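Local structure of ABC transporter (Caldanaerobius, 4G68) at residues E197-D208 / Q402-F412; N279-S287 / Y351-A359. The protein probably serves as the extracellular solute-binding protein of an ABC transporter, capturing sugars released from xylan for uptake by a thermophilic bacterium. One frame throughout, in Å; residues are numbered along the deposited sequence.

Interaction 1: residues E197-D208 / Q402-F412; sequences EKDEWPGMWYYD and QTHKDLVAQLF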
# COMPACT_ATOMS: atom_id res chain seq x y z
N GLU C 197 0.91 -12.42 8.29
CA GLU C 197 0.32 -12.93 7.04
C GLU C 197 -1.20 -13.31 7.08
O GLU C 197 -1.80 -13.69 6.07
CB GLU C 197 1.20 -14.05 6.45
CG GLU C 197 0.58 -14.97 5.39
CD GLU C 197 0.37 -14.28 4.03
OE1 GLU C 197 0.70 -13.06 3.96
OE2 GLU C 197 -0.11 -14.94 3.05
N LYS C 198 -1.84 -13.11 8.24
CA LYS C 198 -3.26 -13.49 8.47
C LYS C 198 -4.31 -12.93 7.49
O LYS C 198 -5.34 -13.59 7.16
CB LYS C 198 -3.66 -13.03 9.86
CG LYS C 198 -4.89 -13.75 10.40
CD LYS C 198 -5.25 -13.19 11.76
CE LYS C 198 -6.75 -13.24 12.00
NZ LYS C 198 -7.27 -14.56 12.44
N ASP C 199 -4.09 -11.68 7.10
CA ASP C 199 -4.96 -11.00 6.18
C ASP C 199 -4.42 -11.11 4.77
O ASP C 199 -4.96 -10.51 3.88
CB ASP C 199 -5.21 -9.53 6.66
CG ASP C 199 -5.91 -9.48 8.05
OD1 ASP C 199 -6.97 -10.12 8.18
OD2 ASP C 199 -5.44 -8.78 9.00
N GLU C 200 -3.35 -11.90 4.57
CA GLU C 200 -2.77 -12.28 3.23
C GLU C 200 -2.14 -11.20 2.35
O GLU C 200 -1.17 -11.46 1.62
CB GLU C 200 -3.76 -13.11 2.41
CG GLU C 200 -4.45 -14.14 3.30
CD GLU C 200 -5.32 -15.10 2.52
OE1 GLU C 200 -5.70 -14.77 1.38
OE2 GLU C 200 -5.59 -16.21 3.06
N TRP C 201 -2.74 -10.00 2.37
CA TRP C 201 -2.17 -8.93 1.60
C TRP C 201 -0.72 -8.57 1.97
O TRP C 201 0.06 -8.38 1.10
CB TRP C 201 -3.12 -7.72 1.42
CG TRP C 201 -3.26 -6.92 2.64
CD1 TRP C 201 -4.28 -6.98 3.59
CD2 TRP C 201 -2.31 -5.95 3.14
NE1 TRP C 201 -4.04 -6.11 4.61
CE2 TRP C 201 -2.86 -5.45 4.40
CE3 TRP C 201 -1.11 -5.39 2.64
CZ2 TRP C 201 -2.20 -4.49 5.16
CZ3 TRP C 201 -0.47 -4.44 3.41
CH2 TRP C 201 -1.01 -3.99 4.64
N PRO C 202 -0.35 -8.53 3.25
CA PRO C 202 1.05 -8.11 3.48
C PRO C 202 2.11 -9.05 2.84
O PRO C 202 3.07 -8.55 2.27
CB PRO C 202 1.17 -8.07 5.00
CG PRO C 202 -0.23 -7.97 5.49
CD PRO C 202 -1.04 -8.79 4.53
N GLY C 203 1.94 -10.38 2.92
CA GLY C 203 2.90 -11.31 2.31
C GLY C 203 2.87 -11.31 0.81
O GLY C 203 3.88 -11.72 0.12
N MET C 204 1.69 -10.94 0.29
CA MET C 204 1.44 -10.85 -1.12
C MET C 204 2.43 -9.79 -1.71
O MET C 204 3.06 -10.07 -2.67
CB MET C 204 -0.03 -10.43 -1.30
CG MET C 204 -0.66 -10.77 -2.61
SD MET C 204 -1.74 -9.43 -3.26
CE MET C 204 -0.54 -8.06 -3.15
N TRP C 205 2.50 -8.59 -1.14
CA TRP C 205 3.67 -7.64 -1.40
C TRP C 205 5.07 -8.24 -1.72
O TRP C 205 5.79 -7.80 -2.69
CB TRP C 205 3.76 -6.61 -0.27
CG TRP C 205 2.74 -5.54 -0.47
CD1 TRP C 205 1.34 -5.68 -0.51
CD2 TRP C 205 2.98 -4.12 -0.78
NE1 TRP C 205 0.74 -4.49 -0.86
CE2 TRP C 205 1.66 -3.52 -1.03
CE3 TRP C 205 4.11 -3.34 -0.93
CZ2 TRP C 205 1.51 -2.17 -1.32
CZ3 TRP C 205 3.97 -2.00 -1.22
CH2 TRP C 205 2.70 -1.42 -1.43
N TYR C 206 5.48 -9.20 -0.88
CA TYR C 206 6.74 -9.89 -1.06
C TYR C 206 6.72 -10.58 -2.40
O TYR C 206 7.66 -10.39 -3.19
CB TYR C 206 6.96 -10.93 0.08
CG TYR C 206 7.30 -10.40 1.43
CD1 TYR C 206 8.45 -10.86 2.08
CD2 TYR C 206 6.44 -9.55 2.15
CE1 TYR C 206 8.78 -10.42 3.33
CE2 TYR C 206 6.76 -9.12 3.44
CZ TYR C 206 7.93 -9.58 4.02
OH TYR C 206 8.34 -9.16 5.29
N TYR C 207 5.65 -11.36 -2.67
CA TYR C 207 5.62 -12.15 -3.92
C TYR C 207 5.54 -11.24 -5.14
O TYR C 207 6.30 -11.38 -6.08
CB TYR C 207 4.39 -13.14 -3.98
CG TYR C 207 4.37 -13.76 -5.32
CD1 TYR C 207 5.11 -14.91 -5.59
CD2 TYR C 207 3.72 -13.13 -6.39
CE1 TYR C 207 5.15 -15.44 -6.89
CE2 TYR C 207 3.79 -13.61 -7.67
CZ TYR C 207 4.48 -14.79 -7.93
OH TYR C 207 4.48 -15.28 -9.22
N ASP C 208 4.57 -10.31 -5.14
CA ASP C 208 4.53 -9.26 -6.19
C ASP C 208 5.87 -8.60 -6.50
O ASP C 208 6.25 -8.49 -7.68
CB ASP C 208 3.52 -8.17 -5.85
CG ASP C 208 2.11 -8.67 -5.78
OD1 ASP C 208 1.92 -9.86 -6.00
OD2 ASP C 208 1.18 -7.88 -5.44
N GLN C 402 -8.68 -12.15 -4.69
CA GLN C 402 -8.68 -13.06 -3.59
C GLN C 402 -7.89 -14.33 -3.96
O GLN C 402 -7.15 -14.85 -3.13
CB GLN C 402 -10.08 -13.40 -3.16
CG GLN C 402 -10.06 -14.24 -1.92
CD GLN C 402 -9.79 -13.41 -0.69
OE1 GLN C 402 -10.62 -12.57 -0.31
NE2 GLN C 402 -8.64 -13.66 -0.03
N THR C 403 -8.02 -14.78 -5.21
CA THR C 403 -7.33 -15.99 -5.71
C THR C 403 -5.79 -15.87 -5.45
O THR C 403 -5.17 -16.76 -4.81
CB THR C 403 -7.69 -16.29 -7.19
OG1 THR C 403 -9.08 -16.71 -7.32
CG2 THR C 403 -6.78 -17.37 -7.79
N HIS C 404 -5.20 -14.78 -5.96
CA HIS C 404 -3.80 -14.44 -5.74
C HIS C 404 -3.45 -14.47 -4.27
O HIS C 404 -2.55 -15.19 -3.87
CB HIS C 404 -3.46 -13.07 -6.36
CG HIS C 404 -1.98 -12.72 -6.30
ND1 HIS C 404 -1.01 -13.62 -6.52
CD2 HIS C 404 -1.35 -11.53 -6.00
CE1 HIS C 404 0.17 -13.05 -6.37
NE2 HIS C 404 -0.02 -11.76 -6.06
N LYS C 405 -4.19 -13.72 -3.45
CA LYS C 405 -3.93 -13.69 -2.01
C LYS C 405 -3.96 -15.06 -1.38
O LYS C 405 -3.12 -15.34 -0.51
CB LYS C 405 -4.93 -12.79 -1.29
CG LYS C 405 -4.71 -11.31 -1.53
CD LYS C 405 -5.86 -10.47 -1.03
CE LYS C 405 -6.16 -10.62 0.44
NZ LYS C 405 -7.44 -9.94 0.68
N ASP C 406 -4.90 -15.92 -1.79
CA ASP C 406 -5.03 -17.24 -1.10
C ASP C 406 -3.90 -18.19 -1.44
O ASP C 406 -3.33 -18.87 -0.52
CB ASP C 406 -6.37 -17.95 -1.37
CG ASP C 406 -7.55 -17.18 -0.85
OD1 ASP C 406 -7.40 -16.45 0.16
OD2 ASP C 406 -8.65 -17.27 -1.46
N LEU C 407 -3.55 -18.18 -2.73
CA LEU C 407 -2.48 -18.98 -3.28
C LEU C 407 -1.09 -18.51 -2.87
O LEU C 407 -0.18 -19.29 -2.76
CB LEU C 407 -2.58 -18.95 -4.82
CG LEU C 407 -3.73 -19.70 -5.56
CD1 LEU C 407 -3.64 -19.52 -7.07
CD2 LEU C 407 -3.82 -21.18 -5.17
N VAL C 408 -0.88 -17.21 -2.79
CA VAL C 408 0.41 -16.78 -2.26
C VAL C 408 0.43 -17.31 -0.83
O VAL C 408 1.49 -17.76 -0.37
CB VAL C 408 0.69 -15.24 -2.36
CG1 VAL C 408 1.87 -14.83 -1.46
CG2 VAL C 408 0.99 -14.84 -3.80
N ALA C 409 -0.70 -17.23 -0.12
CA ALA C 409 -0.69 -17.69 1.28
C ALA C 409 -0.22 -19.16 1.34
O ALA C 409 0.71 -19.47 2.06
CB ALA C 409 -2.05 -17.50 1.95
N GLN C 410 -0.76 -20.00 0.46
CA GLN C 410 -0.35 -21.42 0.36
C GLN C 410 1.14 -21.68 -0.03
O GLN C 410 1.71 -22.73 0.36
CB GLN C 410 -1.27 -22.09 -0.64
CG GLN C 410 -2.64 -22.32 -0.06
CD GLN C 410 -3.74 -22.21 -1.08
OE1 GLN C 410 -3.71 -22.82 -2.18
NE2 GLN C 410 -4.73 -21.41 -0.73
N LEU C 411 1.75 -20.74 -0.75
CA LEU C 411 3.21 -20.71 -0.92
C LEU C 411 3.95 -20.52 0.40
O LEU C 411 4.89 -21.29 0.71
CB LEU C 411 3.66 -19.63 -1.92
CG LEU C 411 3.40 -19.83 -3.41
CD1 LEU C 411 3.77 -18.56 -4.18
CD2 LEU C 411 4.18 -21.04 -3.96
N PHE C 412 3.58 -19.50 1.17
CA PHE C 412 4.20 -19.27 2.50
C PHE C 412 4.04 -20.50 3.42
O PHE C 412 4.89 -20.75 4.32
CB PHE C 412 3.57 -18.07 3.19
CG PHE C 412 4.13 -16.73 2.75
CD1 PHE C 412 3.45 -15.93 1.76
CD2 PHE C 412 5.34 -16.26 3.27
CE1 PHE C 412 3.96 -14.69 1.38
CE2 PHE C 412 5.84 -15.02 2.90
CZ PHE C 412 5.16 -14.23 1.93
O HOH W 1 -0.51 -14.39 0.69
O HOH W 2 -8.22 -12.67 2.42
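The imidazole of H404 carries two neighbours from 197-208 near its plane: D208 at NE2 and CD2 of Y207 near CE1, while W392 stacks on the ring. The D208 carboxylate lies only 8° from the imidazole plane, and NE2 of H404 donates to the syn lone pair of OD1 of D208 at 2.7 Å and 168°, close to straight. SD of M204 sits obliquely near the same ring, 3.5 Å from CD2 of H404. The F412 ring meets G203 in its plane, CE1 of F412 lying 3.2 Å from G203 O; a side chain at G203 would collide with that CE1. Between them V408 packs CG2 on CB of Y207 at 3.8 Å. Helices 201-208 and 402-412 pack almost perpendicularly, at 82° with axes 9.0 Å apart, E200 standing at the N-cap of the first. Helix 418-429 touches H404 and L411, and helix 233-248 covers Y206, L411 and F412. The K405 chain runs along the turn before helix 201-208, its CE 3.6 Å from D199 O and its CB 3.4 Å from OE1 of E200. Beside it, OE1 of E200 lies 2.7 Å from OD1 of D406, and Q402 donates NE2 to that same OD1. Replacing H404 with a leucine would probably leave OD1 of D208 without its donor and W392 without its stacking partner. D208 has its other oxygen bonded to the backbone N of W392, which helps fix the carboxylate's rotation. Two acid oxygens as close as those of E200 and D406 imply that one of the pair is probably protonated.

Interaction 2: residues N279-S287 / Y351-A359; sequences NFDAAAFVS and YLIATGLPA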
# COMPACT_ATOMS: atom_id res chain seq x y z
N ASN C 279 5.12 1.84 2.03
CA ASN C 279 5.62 3.03 2.67
C ASN C 279 4.70 3.50 3.85
O ASN C 279 5.15 4.22 4.75
CB ASN C 279 5.67 4.12 1.61
CG ASN C 279 4.31 4.36 1.02
OD1 ASN C 279 3.74 3.48 0.33
ND2 ASN C 279 3.71 5.47 1.40
N PHE C 280 3.38 3.17 3.80
CA PHE C 280 2.36 3.70 4.77
C PHE C 280 2.61 3.15 6.16
O PHE C 280 2.20 3.76 7.20
CB PHE C 280 0.93 3.27 4.36
CG PHE C 280 0.87 1.87 3.73
CD1 PHE C 280 0.82 0.72 4.56
CD2 PHE C 280 0.81 1.74 2.34
CE1 PHE C 280 0.75 -0.54 3.97
CE2 PHE C 280 0.77 0.50 1.74
CZ PHE C 280 0.72 -0.65 2.56
N ASP C 281 3.32 2.00 6.17
CA ASP C 281 3.76 1.40 7.43
C ASP C 281 4.84 2.16 8.14
O ASP C 281 5.07 1.97 9.33
CB ASP C 281 4.11 -0.09 7.25
CG ASP C 281 2.85 -0.95 7.04
OD1 ASP C 281 1.71 -0.47 7.34
OD2 ASP C 281 3.05 -2.11 6.58
N ALA C 282 5.50 3.08 7.44
CA ALA C 282 6.54 3.93 8.09
C ALA C 282 6.12 4.56 9.35
O ALA C 282 6.90 4.53 10.31
CB ALA C 282 7.03 5.01 7.15
N ALA C 283 4.90 5.10 9.38
CA ALA C 283 4.41 5.86 10.55
C ALA C 283 4.40 5.01 11.82
O ALA C 283 4.64 5.56 12.87
CB ALA C 283 3.01 6.45 10.31
N ALA C 284 4.16 3.70 11.70
CA ALA C 284 4.20 2.78 12.89
C ALA C 284 5.59 2.72 13.51
O ALA C 284 5.73 2.29 14.67
CB ALA C 284 3.74 1.37 12.52
N PHE C 285 6.61 3.10 12.75
CA PHE C 285 8.01 2.97 13.24
C PHE C 285 8.55 4.31 13.76
O PHE C 285 9.36 4.35 14.70
CB PHE C 285 8.98 2.33 12.18
CG PHE C 285 8.39 1.16 11.42
CD1 PHE C 285 7.49 0.30 12.02
CD2 PHE C 285 8.79 0.90 10.09
CE1 PHE C 285 6.97 -0.78 11.32
CE2 PHE C 285 8.28 -0.17 9.39
CZ PHE C 285 7.38 -1.03 10.01
N VAL C 286 8.07 5.40 13.15
CA VAL C 286 8.63 6.72 13.40
C VAL C 286 7.60 7.74 13.92
O VAL C 286 7.97 8.86 14.32
CB VAL C 286 9.38 7.22 12.16
CG1 VAL C 286 10.46 6.20 11.77
CG2 VAL C 286 8.45 7.46 10.96
N SER C 287 6.33 7.37 13.92
CA SER C 287 5.34 8.30 14.44
C SER C 287 4.55 7.77 15.64
O SER C 287 4.13 8.55 16.45
CB SER C 287 4.36 8.71 13.34
OG SER C 287 5.06 9.36 12.29
N TYR C 351 2.37 13.03 4.49
CA TYR C 351 3.74 13.55 4.33
C TYR C 351 4.44 13.85 5.68
O TYR C 351 5.60 13.45 5.88
CB TYR C 351 3.70 14.80 3.45
CG TYR C 351 5.06 15.33 3.00
CD1 TYR C 351 6.07 14.45 2.59
CD2 TYR C 351 5.31 16.69 2.97
CE1 TYR C 351 7.30 14.91 2.17
CE2 TYR C 351 6.55 17.18 2.54
CZ TYR C 351 7.53 16.29 2.14
OH TYR C 351 8.75 16.77 1.72
N LEU C 352 3.71 14.51 6.59
CA LEU C 352 4.27 14.92 7.87
C LEU C 352 4.51 13.75 8.83
O LEU C 352 5.53 13.71 9.51
CB LEU C 352 3.36 15.95 8.53
CG LEU C 352 3.46 17.34 7.90
CD1 LEU C 352 2.28 18.22 8.31
CD2 LEU C 352 4.79 17.96 8.34
N ILE C 353 3.57 12.81 8.86
CA ILE C 353 3.61 11.68 9.76
C ILE C 353 4.02 10.32 9.15
O ILE C 353 4.12 9.33 9.89
CB ILE C 353 2.33 11.60 10.62
CG1 ILE C 353 1.17 10.98 9.82
CG2 ILE C 353 1.95 13.00 11.15
CD1 ILE C 353 -0.10 10.79 10.65
N ALA C 354 4.26 10.28 7.83
CA ALA C 354 4.74 9.07 7.12
C ALA C 354 3.73 7.89 7.04
O ALA C 354 4.11 6.74 6.86
CB ALA C 354 6.14 8.63 7.63
N THR C 355 2.45 8.23 7.15
CA THR C 355 1.37 7.27 6.89
C THR C 355 1.11 7.10 5.40
O THR C 355 0.42 6.15 4.98
CB THR C 355 0.01 7.70 7.53
OG1 THR C 355 -0.31 9.06 7.17
CG2 THR C 355 0.00 7.48 9.02
N GLY C 356 1.62 8.04 4.60
CA GLY C 356 1.59 7.89 3.15
C GLY C 356 2.61 8.73 2.40
O GLY C 356 3.41 9.43 3.03
N LEU C 357 2.62 8.60 1.08
CA LEU C 357 3.35 9.53 0.21
C LEU C 357 2.35 10.52 -0.43
O LEU C 357 1.32 10.07 -0.99
CB LEU C 357 4.10 8.75 -0.85
CG LEU C 357 5.29 7.96 -0.30
CD1 LEU C 357 5.61 6.81 -1.24
CD2 LEU C 357 6.50 8.88 -0.02
N PRO C 358 2.62 11.85 -0.33
CA PRO C 358 1.60 12.84 -0.71
C PRO C 358 1.31 12.82 -2.20
O PRO C 358 2.24 12.68 -3.04
CB PRO C 358 2.25 14.19 -0.32
CG PRO C 358 3.74 13.94 -0.32
CD PRO C 358 3.84 12.51 0.22
N ALA C 359 0.03 12.94 -2.57
CA ALA C 359 -0.33 13.14 -3.98
C ALA C 359 -0.47 14.59 -4.33
O ALA C 359 -0.36 14.97 -5.53
CB ALA C 359 -1.62 12.41 -4.38
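I353 meets S287 through its backbone carbonyl, I353 O taking the hydroxyl proton of S287 OG at 2.6 Å; the C=O...OG angle is 125°, and the donor is tilted 30° from the carbonyl plane. S287 turns OG anti to its own carbonyl carbon, on the side from which I353 O can be reached. CB of A283 presses on the same oxygen, 3.1 Å from I353 O. A354, the first residue beyond helix 332-353, has positive phi, and the chain leaves the helical path here. CB of A354 packs on CB of A282 at 3.8 Å and, less closely, on CG2 of V286, while A354 O receives a weak hydrogen bond from A283 N, 3.1 Å long but bent to 121°. The T355 side chain starts out away from 279-287, yet its CG2 lies 3.4 Å from CB of A283, tighter than a usual carbon-carbon contact. Its OG1 is bonded to D350, and T355 O lies 3.0 Å from CB of F280. At G356 the backbone is nearly fully extended and runs past the N279 amide. L357 then lays CG and CD1 against that amide: ND2 of N279 is 3.4 Å from L357 CG, an apolar branch meeting a polar group, while OD1 of N279 is bonded to A154 N. The contact thus joins the exit of helix 332-353 to the 3-10 turn and short helix that follow strand 274-278. Strand 144-160 runs beside both segments, bonding the backbones of N279 (through A154) and L357 (through Q152), while helix 260-268 packs on the F280 and D281 side and helix 372-382 touches A354 and V286.

How the interactions relate
Interactions 1 and 2 have centres about 23 Å apart and lie on opposite sides of the chain's centre, yet they meet through aromatic side chains. CH2 of W201 lies 3.9 Å from CE1 of F280, and CZ2 of W205 is 4.1 Å from CE2 of F280, so the F280 ring, which leads away from 351-359, reaches both tryptophans of 197-208. In sequence, both segments of interaction 2 fall between those of interaction 1. Members of this family generally bind solute in a cleft between two lobes; the contacts described here do not by themselves locate the binding site.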